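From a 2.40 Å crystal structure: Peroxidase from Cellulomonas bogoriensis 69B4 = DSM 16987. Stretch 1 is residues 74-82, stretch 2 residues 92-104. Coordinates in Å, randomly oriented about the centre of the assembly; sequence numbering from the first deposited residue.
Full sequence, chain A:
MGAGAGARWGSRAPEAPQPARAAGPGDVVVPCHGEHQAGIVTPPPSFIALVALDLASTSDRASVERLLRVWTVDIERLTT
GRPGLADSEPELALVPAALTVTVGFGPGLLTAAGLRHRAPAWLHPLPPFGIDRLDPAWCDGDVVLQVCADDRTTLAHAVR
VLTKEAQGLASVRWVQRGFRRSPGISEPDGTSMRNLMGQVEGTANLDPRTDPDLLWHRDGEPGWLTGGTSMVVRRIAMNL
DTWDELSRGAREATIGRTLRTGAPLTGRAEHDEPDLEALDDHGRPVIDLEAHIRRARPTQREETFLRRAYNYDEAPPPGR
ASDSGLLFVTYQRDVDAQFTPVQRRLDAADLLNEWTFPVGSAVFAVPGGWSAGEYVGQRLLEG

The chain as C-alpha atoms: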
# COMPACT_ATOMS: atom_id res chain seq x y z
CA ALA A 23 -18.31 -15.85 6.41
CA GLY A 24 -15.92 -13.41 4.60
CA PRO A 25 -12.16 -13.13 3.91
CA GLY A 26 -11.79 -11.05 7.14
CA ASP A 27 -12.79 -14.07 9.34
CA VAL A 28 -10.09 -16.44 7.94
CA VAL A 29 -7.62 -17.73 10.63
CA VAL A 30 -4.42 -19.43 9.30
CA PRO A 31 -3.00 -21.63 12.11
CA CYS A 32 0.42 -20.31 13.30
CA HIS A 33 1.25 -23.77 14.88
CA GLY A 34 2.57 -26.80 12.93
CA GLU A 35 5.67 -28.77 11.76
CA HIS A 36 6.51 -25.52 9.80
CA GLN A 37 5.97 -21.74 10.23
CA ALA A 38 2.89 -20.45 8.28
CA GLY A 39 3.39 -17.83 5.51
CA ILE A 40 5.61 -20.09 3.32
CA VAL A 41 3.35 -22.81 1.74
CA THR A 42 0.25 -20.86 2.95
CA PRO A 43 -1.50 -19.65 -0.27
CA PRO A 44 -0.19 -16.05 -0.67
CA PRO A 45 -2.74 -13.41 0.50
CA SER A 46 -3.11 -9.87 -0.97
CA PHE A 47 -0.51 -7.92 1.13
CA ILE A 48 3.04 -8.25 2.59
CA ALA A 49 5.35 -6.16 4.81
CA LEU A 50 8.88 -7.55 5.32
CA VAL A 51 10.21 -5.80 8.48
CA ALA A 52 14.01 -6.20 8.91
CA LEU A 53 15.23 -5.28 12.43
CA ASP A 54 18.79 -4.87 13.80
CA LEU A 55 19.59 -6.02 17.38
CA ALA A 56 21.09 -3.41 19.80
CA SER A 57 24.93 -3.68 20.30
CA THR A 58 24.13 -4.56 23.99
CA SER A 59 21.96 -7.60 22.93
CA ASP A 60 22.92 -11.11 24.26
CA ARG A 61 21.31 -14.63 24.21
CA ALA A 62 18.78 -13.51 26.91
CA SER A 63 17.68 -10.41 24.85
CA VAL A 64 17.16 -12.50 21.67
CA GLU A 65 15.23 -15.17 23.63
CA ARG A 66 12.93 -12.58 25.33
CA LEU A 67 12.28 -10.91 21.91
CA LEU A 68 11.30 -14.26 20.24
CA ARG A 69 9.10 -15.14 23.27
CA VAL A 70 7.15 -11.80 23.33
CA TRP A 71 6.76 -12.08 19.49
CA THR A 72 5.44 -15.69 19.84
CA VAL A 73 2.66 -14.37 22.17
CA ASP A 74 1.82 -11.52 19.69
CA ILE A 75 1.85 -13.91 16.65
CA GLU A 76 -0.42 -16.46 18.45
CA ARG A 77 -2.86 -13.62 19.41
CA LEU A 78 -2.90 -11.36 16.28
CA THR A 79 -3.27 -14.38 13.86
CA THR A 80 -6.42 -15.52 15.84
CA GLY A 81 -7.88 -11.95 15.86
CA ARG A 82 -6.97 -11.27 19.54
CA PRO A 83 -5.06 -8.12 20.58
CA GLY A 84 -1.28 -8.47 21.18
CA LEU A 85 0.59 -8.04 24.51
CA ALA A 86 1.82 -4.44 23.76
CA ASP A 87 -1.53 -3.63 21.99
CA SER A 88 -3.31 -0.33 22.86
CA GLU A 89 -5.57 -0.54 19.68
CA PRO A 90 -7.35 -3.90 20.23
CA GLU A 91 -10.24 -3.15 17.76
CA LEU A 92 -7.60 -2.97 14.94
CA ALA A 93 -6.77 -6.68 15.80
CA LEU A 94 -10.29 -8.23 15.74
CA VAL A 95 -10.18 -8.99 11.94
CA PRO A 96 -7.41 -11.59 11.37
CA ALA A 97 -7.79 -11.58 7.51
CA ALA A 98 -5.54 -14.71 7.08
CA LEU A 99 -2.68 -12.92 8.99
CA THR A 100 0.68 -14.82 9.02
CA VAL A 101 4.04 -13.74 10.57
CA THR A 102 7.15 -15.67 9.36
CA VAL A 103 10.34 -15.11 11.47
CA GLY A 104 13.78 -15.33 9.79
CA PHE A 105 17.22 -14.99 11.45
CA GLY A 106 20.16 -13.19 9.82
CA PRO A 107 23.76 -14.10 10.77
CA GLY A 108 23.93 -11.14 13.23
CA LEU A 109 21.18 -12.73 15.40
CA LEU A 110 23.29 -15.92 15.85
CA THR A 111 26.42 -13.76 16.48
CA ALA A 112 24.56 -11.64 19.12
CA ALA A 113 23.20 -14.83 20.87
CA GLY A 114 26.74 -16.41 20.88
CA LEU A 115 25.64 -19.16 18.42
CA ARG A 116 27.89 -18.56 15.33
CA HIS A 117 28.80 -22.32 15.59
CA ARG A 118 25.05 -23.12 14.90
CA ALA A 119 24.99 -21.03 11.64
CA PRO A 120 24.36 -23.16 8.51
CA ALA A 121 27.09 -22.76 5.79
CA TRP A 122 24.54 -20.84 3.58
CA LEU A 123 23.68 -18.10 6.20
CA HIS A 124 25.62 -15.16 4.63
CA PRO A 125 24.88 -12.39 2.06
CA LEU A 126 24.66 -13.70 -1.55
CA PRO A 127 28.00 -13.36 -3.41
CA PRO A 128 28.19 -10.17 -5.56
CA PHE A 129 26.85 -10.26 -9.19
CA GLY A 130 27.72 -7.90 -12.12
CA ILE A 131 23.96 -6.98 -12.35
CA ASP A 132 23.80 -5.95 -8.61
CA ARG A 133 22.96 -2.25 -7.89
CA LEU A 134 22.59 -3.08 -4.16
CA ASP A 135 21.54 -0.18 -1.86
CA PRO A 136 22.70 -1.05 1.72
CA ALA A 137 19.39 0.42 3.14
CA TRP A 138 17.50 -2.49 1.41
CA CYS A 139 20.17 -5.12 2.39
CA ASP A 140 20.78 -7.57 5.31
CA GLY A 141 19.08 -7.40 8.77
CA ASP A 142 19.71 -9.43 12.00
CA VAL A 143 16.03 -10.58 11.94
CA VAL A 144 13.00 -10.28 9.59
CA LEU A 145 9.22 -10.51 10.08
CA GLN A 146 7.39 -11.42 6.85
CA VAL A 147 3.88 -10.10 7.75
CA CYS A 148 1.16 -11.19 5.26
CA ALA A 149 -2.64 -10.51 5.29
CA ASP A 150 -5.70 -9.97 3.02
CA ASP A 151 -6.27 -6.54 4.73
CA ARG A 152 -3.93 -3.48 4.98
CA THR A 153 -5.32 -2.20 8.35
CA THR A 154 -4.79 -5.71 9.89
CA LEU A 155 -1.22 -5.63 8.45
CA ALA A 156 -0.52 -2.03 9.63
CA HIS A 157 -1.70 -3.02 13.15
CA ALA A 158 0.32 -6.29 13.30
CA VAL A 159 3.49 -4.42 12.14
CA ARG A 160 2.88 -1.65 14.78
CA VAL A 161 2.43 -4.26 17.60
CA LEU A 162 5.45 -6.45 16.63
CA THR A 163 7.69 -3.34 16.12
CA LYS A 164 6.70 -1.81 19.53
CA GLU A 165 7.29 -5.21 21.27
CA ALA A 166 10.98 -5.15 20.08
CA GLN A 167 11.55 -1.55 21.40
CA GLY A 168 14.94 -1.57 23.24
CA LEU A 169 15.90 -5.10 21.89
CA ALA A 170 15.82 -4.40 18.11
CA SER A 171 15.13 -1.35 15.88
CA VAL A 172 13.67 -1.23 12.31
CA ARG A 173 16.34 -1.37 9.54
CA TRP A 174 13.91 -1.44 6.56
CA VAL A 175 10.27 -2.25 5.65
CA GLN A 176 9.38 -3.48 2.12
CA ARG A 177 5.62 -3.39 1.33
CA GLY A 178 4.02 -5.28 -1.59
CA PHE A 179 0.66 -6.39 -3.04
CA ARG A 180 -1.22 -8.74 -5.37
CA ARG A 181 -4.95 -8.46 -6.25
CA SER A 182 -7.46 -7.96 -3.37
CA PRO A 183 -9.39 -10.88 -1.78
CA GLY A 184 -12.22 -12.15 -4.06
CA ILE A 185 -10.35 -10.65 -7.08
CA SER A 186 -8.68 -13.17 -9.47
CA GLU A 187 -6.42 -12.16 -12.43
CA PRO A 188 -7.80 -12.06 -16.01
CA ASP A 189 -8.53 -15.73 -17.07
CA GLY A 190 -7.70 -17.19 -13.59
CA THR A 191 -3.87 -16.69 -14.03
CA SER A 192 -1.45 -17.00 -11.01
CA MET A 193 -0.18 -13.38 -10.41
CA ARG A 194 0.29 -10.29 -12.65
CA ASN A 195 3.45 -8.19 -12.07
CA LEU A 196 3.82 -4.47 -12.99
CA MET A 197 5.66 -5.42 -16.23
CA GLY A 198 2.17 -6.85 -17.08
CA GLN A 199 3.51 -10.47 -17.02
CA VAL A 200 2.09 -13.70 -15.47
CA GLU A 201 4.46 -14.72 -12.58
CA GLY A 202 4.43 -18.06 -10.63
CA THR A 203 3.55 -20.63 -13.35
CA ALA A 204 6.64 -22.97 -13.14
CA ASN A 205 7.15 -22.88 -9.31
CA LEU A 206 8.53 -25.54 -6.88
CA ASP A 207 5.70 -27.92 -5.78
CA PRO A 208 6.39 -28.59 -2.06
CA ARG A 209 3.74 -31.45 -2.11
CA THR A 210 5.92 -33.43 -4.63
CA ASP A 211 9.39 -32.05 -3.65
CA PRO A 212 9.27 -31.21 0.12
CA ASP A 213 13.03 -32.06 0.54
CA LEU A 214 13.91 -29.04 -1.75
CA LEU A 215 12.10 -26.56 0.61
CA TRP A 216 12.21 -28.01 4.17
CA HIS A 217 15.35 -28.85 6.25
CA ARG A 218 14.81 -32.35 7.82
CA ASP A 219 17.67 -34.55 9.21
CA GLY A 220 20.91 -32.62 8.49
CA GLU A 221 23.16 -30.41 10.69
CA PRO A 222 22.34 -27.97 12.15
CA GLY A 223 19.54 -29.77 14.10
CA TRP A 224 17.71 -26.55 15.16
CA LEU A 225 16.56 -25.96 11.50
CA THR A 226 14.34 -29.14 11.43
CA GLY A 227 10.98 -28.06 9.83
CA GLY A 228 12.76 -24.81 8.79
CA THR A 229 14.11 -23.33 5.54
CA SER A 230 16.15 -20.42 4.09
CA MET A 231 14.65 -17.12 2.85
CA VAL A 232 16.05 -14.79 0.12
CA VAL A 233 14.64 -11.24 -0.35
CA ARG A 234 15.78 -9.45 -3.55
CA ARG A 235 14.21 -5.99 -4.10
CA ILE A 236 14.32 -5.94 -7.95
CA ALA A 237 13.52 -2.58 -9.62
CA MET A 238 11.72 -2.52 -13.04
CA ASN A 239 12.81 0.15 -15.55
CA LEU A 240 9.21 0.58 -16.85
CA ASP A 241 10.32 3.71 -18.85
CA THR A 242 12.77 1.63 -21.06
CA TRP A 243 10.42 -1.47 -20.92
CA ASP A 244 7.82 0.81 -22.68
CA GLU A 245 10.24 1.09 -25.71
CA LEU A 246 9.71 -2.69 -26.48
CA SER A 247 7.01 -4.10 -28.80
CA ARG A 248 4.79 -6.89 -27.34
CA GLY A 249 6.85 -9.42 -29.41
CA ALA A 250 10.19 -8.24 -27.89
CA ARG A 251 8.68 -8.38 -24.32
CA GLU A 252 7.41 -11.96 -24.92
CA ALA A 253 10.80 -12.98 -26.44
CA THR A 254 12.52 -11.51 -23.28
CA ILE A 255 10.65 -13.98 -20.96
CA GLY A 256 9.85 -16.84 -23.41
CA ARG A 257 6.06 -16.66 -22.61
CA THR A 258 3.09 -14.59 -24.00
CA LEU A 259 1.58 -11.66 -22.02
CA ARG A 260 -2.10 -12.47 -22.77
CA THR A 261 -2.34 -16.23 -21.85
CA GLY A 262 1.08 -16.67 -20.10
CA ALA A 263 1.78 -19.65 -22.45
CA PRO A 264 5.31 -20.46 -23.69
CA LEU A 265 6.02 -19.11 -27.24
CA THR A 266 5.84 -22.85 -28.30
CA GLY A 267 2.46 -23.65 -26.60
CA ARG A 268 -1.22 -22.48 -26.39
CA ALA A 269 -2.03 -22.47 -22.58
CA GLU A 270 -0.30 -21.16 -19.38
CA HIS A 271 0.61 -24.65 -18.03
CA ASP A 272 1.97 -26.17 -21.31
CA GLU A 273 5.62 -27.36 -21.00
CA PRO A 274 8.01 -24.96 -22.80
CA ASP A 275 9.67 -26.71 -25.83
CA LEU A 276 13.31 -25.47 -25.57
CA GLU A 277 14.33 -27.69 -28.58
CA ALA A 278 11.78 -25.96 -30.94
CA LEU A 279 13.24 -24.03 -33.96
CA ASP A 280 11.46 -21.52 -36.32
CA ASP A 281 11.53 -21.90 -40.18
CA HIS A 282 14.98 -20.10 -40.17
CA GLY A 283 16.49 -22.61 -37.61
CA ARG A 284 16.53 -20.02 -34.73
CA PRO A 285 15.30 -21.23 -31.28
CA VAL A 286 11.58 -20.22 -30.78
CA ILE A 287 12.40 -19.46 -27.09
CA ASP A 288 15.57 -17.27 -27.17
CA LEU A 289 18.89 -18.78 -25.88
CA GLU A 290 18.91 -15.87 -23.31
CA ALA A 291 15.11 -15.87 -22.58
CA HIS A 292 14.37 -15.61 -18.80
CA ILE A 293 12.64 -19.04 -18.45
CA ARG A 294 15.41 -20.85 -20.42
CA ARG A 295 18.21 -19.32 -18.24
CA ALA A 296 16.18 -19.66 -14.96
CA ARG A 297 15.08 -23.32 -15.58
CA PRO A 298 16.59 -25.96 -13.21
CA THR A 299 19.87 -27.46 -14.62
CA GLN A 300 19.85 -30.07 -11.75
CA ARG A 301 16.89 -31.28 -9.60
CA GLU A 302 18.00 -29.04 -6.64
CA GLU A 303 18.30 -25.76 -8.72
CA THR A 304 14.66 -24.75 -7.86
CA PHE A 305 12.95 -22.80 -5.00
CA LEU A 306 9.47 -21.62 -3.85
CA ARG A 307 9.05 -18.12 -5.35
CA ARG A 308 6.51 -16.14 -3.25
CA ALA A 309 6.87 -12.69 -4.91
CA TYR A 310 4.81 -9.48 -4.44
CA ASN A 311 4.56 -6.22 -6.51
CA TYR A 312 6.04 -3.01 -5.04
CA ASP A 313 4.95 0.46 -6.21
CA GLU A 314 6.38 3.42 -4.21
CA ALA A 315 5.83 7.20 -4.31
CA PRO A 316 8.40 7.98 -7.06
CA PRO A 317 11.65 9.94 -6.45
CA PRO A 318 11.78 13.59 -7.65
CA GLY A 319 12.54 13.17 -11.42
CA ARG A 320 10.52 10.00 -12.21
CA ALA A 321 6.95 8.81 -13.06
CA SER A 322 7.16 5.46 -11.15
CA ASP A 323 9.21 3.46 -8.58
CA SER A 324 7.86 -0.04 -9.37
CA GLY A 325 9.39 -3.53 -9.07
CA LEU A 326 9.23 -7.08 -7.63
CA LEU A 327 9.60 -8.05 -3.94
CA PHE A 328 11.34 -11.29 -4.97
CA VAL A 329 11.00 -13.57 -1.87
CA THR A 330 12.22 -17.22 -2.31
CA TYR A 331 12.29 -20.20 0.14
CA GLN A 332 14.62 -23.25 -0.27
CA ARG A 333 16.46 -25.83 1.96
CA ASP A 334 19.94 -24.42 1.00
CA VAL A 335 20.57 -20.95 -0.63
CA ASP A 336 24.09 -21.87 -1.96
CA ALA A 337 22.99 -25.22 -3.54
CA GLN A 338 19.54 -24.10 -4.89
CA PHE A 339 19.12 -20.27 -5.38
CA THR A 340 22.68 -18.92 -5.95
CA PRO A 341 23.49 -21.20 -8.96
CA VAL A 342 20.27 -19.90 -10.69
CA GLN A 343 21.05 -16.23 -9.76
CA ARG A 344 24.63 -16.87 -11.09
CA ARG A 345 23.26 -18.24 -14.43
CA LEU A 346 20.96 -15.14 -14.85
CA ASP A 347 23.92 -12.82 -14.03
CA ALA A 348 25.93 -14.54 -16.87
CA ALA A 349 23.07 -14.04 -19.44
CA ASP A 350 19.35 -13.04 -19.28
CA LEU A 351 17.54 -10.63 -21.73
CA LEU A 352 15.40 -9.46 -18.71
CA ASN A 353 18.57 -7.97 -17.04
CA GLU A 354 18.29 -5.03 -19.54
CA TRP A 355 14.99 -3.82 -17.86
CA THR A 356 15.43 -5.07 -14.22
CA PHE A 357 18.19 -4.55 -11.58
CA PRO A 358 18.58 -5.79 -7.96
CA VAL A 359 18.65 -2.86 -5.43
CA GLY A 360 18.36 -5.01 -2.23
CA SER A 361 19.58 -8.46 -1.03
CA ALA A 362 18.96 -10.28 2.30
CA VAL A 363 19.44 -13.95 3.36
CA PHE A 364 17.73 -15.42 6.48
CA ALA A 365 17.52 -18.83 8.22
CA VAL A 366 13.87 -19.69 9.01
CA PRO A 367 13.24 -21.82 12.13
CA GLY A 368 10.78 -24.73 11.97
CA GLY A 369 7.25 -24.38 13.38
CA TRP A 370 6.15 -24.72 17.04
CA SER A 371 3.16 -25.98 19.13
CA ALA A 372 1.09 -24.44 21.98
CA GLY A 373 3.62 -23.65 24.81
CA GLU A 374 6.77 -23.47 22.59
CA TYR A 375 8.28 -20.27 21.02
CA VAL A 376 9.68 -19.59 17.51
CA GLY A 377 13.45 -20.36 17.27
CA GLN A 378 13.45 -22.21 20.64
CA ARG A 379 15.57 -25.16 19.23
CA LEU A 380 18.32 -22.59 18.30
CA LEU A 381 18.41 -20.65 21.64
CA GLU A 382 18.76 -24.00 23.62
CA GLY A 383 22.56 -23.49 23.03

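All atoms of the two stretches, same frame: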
# COMPACT_ATOMS: atom_id res chain seq x y z
N ASP A 74 2.48 -12.49 20.60
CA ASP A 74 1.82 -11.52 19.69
C ASP A 74 1.37 -12.24 18.41
O ASP A 74 0.26 -11.98 17.95
CB ASP A 74 2.72 -10.33 19.37
CG ASP A 74 2.82 -9.32 20.52
OD1 ASP A 74 1.96 -9.38 21.42
OD2 ASP A 74 3.76 -8.48 20.49
N ILE A 75 2.20 -13.13 17.87
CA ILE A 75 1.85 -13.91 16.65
C ILE A 75 0.64 -14.79 16.97
O ILE A 75 -0.30 -14.82 16.16
CB ILE A 75 3.04 -14.73 16.15
CG1 ILE A 75 4.19 -13.85 15.68
CG2 ILE A 75 2.60 -15.68 15.03
CD1 ILE A 75 5.47 -14.61 15.45
N GLU A 76 0.66 -15.50 18.10
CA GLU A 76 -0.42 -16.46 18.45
C GLU A 76 -1.74 -15.70 18.62
O GLU A 76 -2.80 -16.25 18.24
CB GLU A 76 -0.05 -17.26 19.70
CG GLU A 76 1.03 -18.31 19.46
CD GLU A 76 1.40 -19.18 20.66
OE1 GLU A 76 0.84 -18.97 21.73
OE2 GLU A 76 2.17 -20.13 20.47
N ARG A 77 -1.67 -14.48 19.16
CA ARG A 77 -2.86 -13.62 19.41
C ARG A 77 -3.34 -12.96 18.12
O ARG A 77 -4.52 -13.15 17.77
CB ARG A 77 -2.52 -12.55 20.44
CG ARG A 77 -2.68 -13.03 21.87
CD ARG A 77 -1.80 -12.31 22.86
NE ARG A 77 -2.10 -12.85 24.17
CZ ARG A 77 -3.19 -12.54 24.87
NH1 ARG A 77 -4.06 -11.66 24.42
NH2 ARG A 77 -3.39 -13.10 26.05
N LEU A 78 -2.49 -12.19 17.45
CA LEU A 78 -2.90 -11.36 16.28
C LEU A 78 -3.48 -12.28 15.19
O LEU A 78 -4.54 -11.94 14.64
CB LEU A 78 -1.71 -10.54 15.77
CG LEU A 78 -1.20 -9.44 16.71
CD1 LEU A 78 0.15 -8.90 16.26
CD2 LEU A 78 -2.20 -8.29 16.80
N THR A 79 -2.87 -13.43 14.94
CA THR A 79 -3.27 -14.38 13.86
C THR A 79 -4.63 -15.03 14.16
O THR A 79 -5.24 -15.57 13.21
CB THR A 79 -2.18 -15.44 13.59
OG1 THR A 79 -1.94 -16.16 14.79
CG2 THR A 79 -0.89 -14.83 13.09
N THR A 80 -5.10 -14.96 15.41
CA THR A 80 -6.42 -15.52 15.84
C THR A 80 -7.39 -14.37 16.11
O THR A 80 -8.49 -14.64 16.62
CB THR A 80 -6.27 -16.47 17.03
OG1 THR A 80 -5.69 -15.75 18.12
CG2 THR A 80 -5.43 -17.68 16.70
N GLY A 81 -7.01 -13.14 15.74
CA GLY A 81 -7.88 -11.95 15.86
C GLY A 81 -8.05 -11.53 17.31
O GLY A 81 -9.12 -10.97 17.65
N ARG A 82 -7.03 -11.78 18.15
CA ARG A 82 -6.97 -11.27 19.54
C ARG A 82 -5.90 -10.20 19.58
O ARG A 82 -4.89 -10.31 18.88
CB ARG A 82 -6.68 -12.37 20.55
CG ARG A 82 -7.75 -13.45 20.67
CD ARG A 82 -7.27 -14.59 21.58
NE ARG A 82 -6.11 -15.31 21.03
CZ ARG A 82 -5.19 -15.97 21.73
NH1 ARG A 82 -5.24 -16.04 23.05
NH2 ARG A 82 -4.21 -16.58 21.08
N LEU A 92 -8.34 -2.85 16.22
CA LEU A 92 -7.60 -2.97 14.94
C LEU A 92 -7.10 -4.41 14.77
O LEU A 92 -6.54 -4.70 13.70
CB LEU A 92 -6.42 -2.00 14.94
CG LEU A 92 -6.75 -0.51 14.83
CD1 LEU A 92 -5.49 0.32 14.68
CD2 LEU A 92 -7.68 -0.23 13.67
N ALA A 93 -7.27 -5.28 15.77
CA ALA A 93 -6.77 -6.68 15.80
C ALA A 93 -7.89 -7.68 15.52
O ALA A 93 -7.57 -8.80 15.18
CB ALA A 93 -6.13 -6.97 17.13
N LEU A 94 -9.15 -7.29 15.65
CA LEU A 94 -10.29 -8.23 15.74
C LEU A 94 -10.53 -8.93 14.41
O LEU A 94 -11.21 -9.97 14.41
CB LEU A 94 -11.53 -7.47 16.20
CG LEU A 94 -11.42 -6.84 17.58
CD1 LEU A 94 -12.77 -6.31 18.05
CD2 LEU A 94 -10.87 -7.84 18.60
N VAL A 95 -9.99 -8.40 13.30
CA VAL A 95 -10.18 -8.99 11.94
C VAL A 95 -8.86 -9.61 11.51
O VAL A 95 -7.96 -8.90 11.08
CB VAL A 95 -10.68 -7.93 10.95
CG1 VAL A 95 -10.81 -8.48 9.53
CG2 VAL A 95 -12.00 -7.33 11.41
N PRO A 96 -8.69 -10.95 11.65
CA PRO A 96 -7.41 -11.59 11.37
C PRO A 96 -7.03 -11.57 9.88
O PRO A 96 -5.87 -11.46 9.61
CB PRO A 96 -7.59 -13.02 11.91
CG PRO A 96 -9.07 -13.25 11.82
CD PRO A 96 -9.70 -11.91 12.13
N ALA A 97 -8.00 -11.71 8.98
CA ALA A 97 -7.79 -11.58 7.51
C ALA A 97 -6.60 -12.44 7.04
O ALA A 97 -5.74 -11.92 6.30
CB ALA A 97 -7.56 -10.12 7.18
N ALA A 98 -6.56 -13.71 7.46
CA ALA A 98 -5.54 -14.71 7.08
C ALA A 98 -4.13 -14.26 7.49
O ALA A 98 -3.16 -14.68 6.84
CB ALA A 98 -5.63 -14.98 5.60
N LEU A 99 -4.00 -13.45 8.54
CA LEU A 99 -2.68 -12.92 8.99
C LEU A 99 -1.72 -14.10 9.21
O LEU A 99 -2.13 -15.06 9.89
CB LEU A 99 -2.83 -12.13 10.29
CG LEU A 99 -1.54 -11.51 10.84
CD1 LEU A 99 -0.94 -10.54 9.84
CD2 LEU A 99 -1.81 -10.80 12.16
N THR A 100 -0.50 -13.99 8.66
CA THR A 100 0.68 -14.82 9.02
C THR A 100 1.86 -13.89 9.35
O THR A 100 1.92 -12.78 8.78
CB THR A 100 1.10 -15.77 7.89
OG1 THR A 100 1.46 -15.03 6.72
CG2 THR A 100 0.02 -16.77 7.54
N VAL A 101 2.71 -14.34 10.27
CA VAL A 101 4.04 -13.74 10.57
C VAL A 101 5.04 -14.87 10.42
O VAL A 101 4.81 -15.92 11.06
CB VAL A 101 4.10 -13.12 11.98
CG1 VAL A 101 5.44 -12.46 12.27
CG2 VAL A 101 2.97 -12.13 12.18
N THR A 102 6.04 -14.70 9.56
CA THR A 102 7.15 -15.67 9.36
C THR A 102 8.42 -15.00 9.88
O THR A 102 8.69 -13.85 9.43
CB THR A 102 7.26 -16.07 7.88
OG1 THR A 102 5.96 -16.43 7.39
CG2 THR A 102 8.24 -17.19 7.66
N VAL A 103 9.12 -15.66 10.82
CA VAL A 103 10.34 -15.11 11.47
C VAL A 103 11.56 -15.75 10.81
O VAL A 103 11.63 -16.99 10.73
CB VAL A 103 10.35 -15.38 12.98
CG1 VAL A 103 11.52 -14.70 13.68
CG2 VAL A 103 9.03 -14.97 13.62
N GLY A 104 12.50 -14.91 10.37
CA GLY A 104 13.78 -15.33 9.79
C GLY A 104 14.91 -14.70 10.57
O GLY A 104 14.75 -13.54 11.04
O HOH W 1 -11.46 -11.50 16.50

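The end of a helix often packs against a neighbouring segment mainly through apolar side chains, while a threonine hydroxyl can be engaged within its own stretch, and this peroxidase offers a compact example. At the centre lies Leu99, whose CA-to-CB bond points toward the helical stretch. Its CD2 reaches Leu78 CB at 3.6 Å, and its carbonyl O lies 3.4 Å from Thr79 CG2, so the threonine presents its methyl to this stretch. The hydroxyl is engaged within its own stretch: Thr79 OG1 donates to Ile75 O at 2.5 Å.

Along the strand, the alternation of side chains selects the partners. The CA-to-CB bonds of Val101 and Val103 point toward the other stretch, those of Thr100 and Thr102 away. Ile75 leaves its backbone sideways, but its end comes nearer, placing CG1 3.8 Å from Val101 CB and CD1 4.0 Å from Val103 CG2.

In the other direction, the chain before Leu99 makes a type I' turn from Pro96 to Leu99, closed by Leu99 N donating to Pro96 O at 2.9 Å. Pro96 packs against backbone, with its CB 3.7 Å from Thr79 O. Leu78 extends the apolar surface to Ala93, CD2 to CB, at 4.2 Å.

At Gly81 the backbones approach closely. Gly81 ends a type I turn that begins at Leu78; its phi is 72°, and a positive phi by itself favours glycine, and an ideal CB here would lie only 3.1 Å from Leu94 O. No direct hydrogen bond crosses the contact; two CA-H...O contacts are present: Gly81 CA to Ala93 O at 3.2 Å and Leu94 CA to Gly81 O at 3.5 Å. A water bridges the edge, donating to Gly81 O at 2.7 Å and Leu94 O at 2.6 Å. At the rim, the CA-to-CB bond of Arg82 points away from the other stretch, and its side chain folds back on its own, where NE donates to Thr80 OG1 at 3.0 Å.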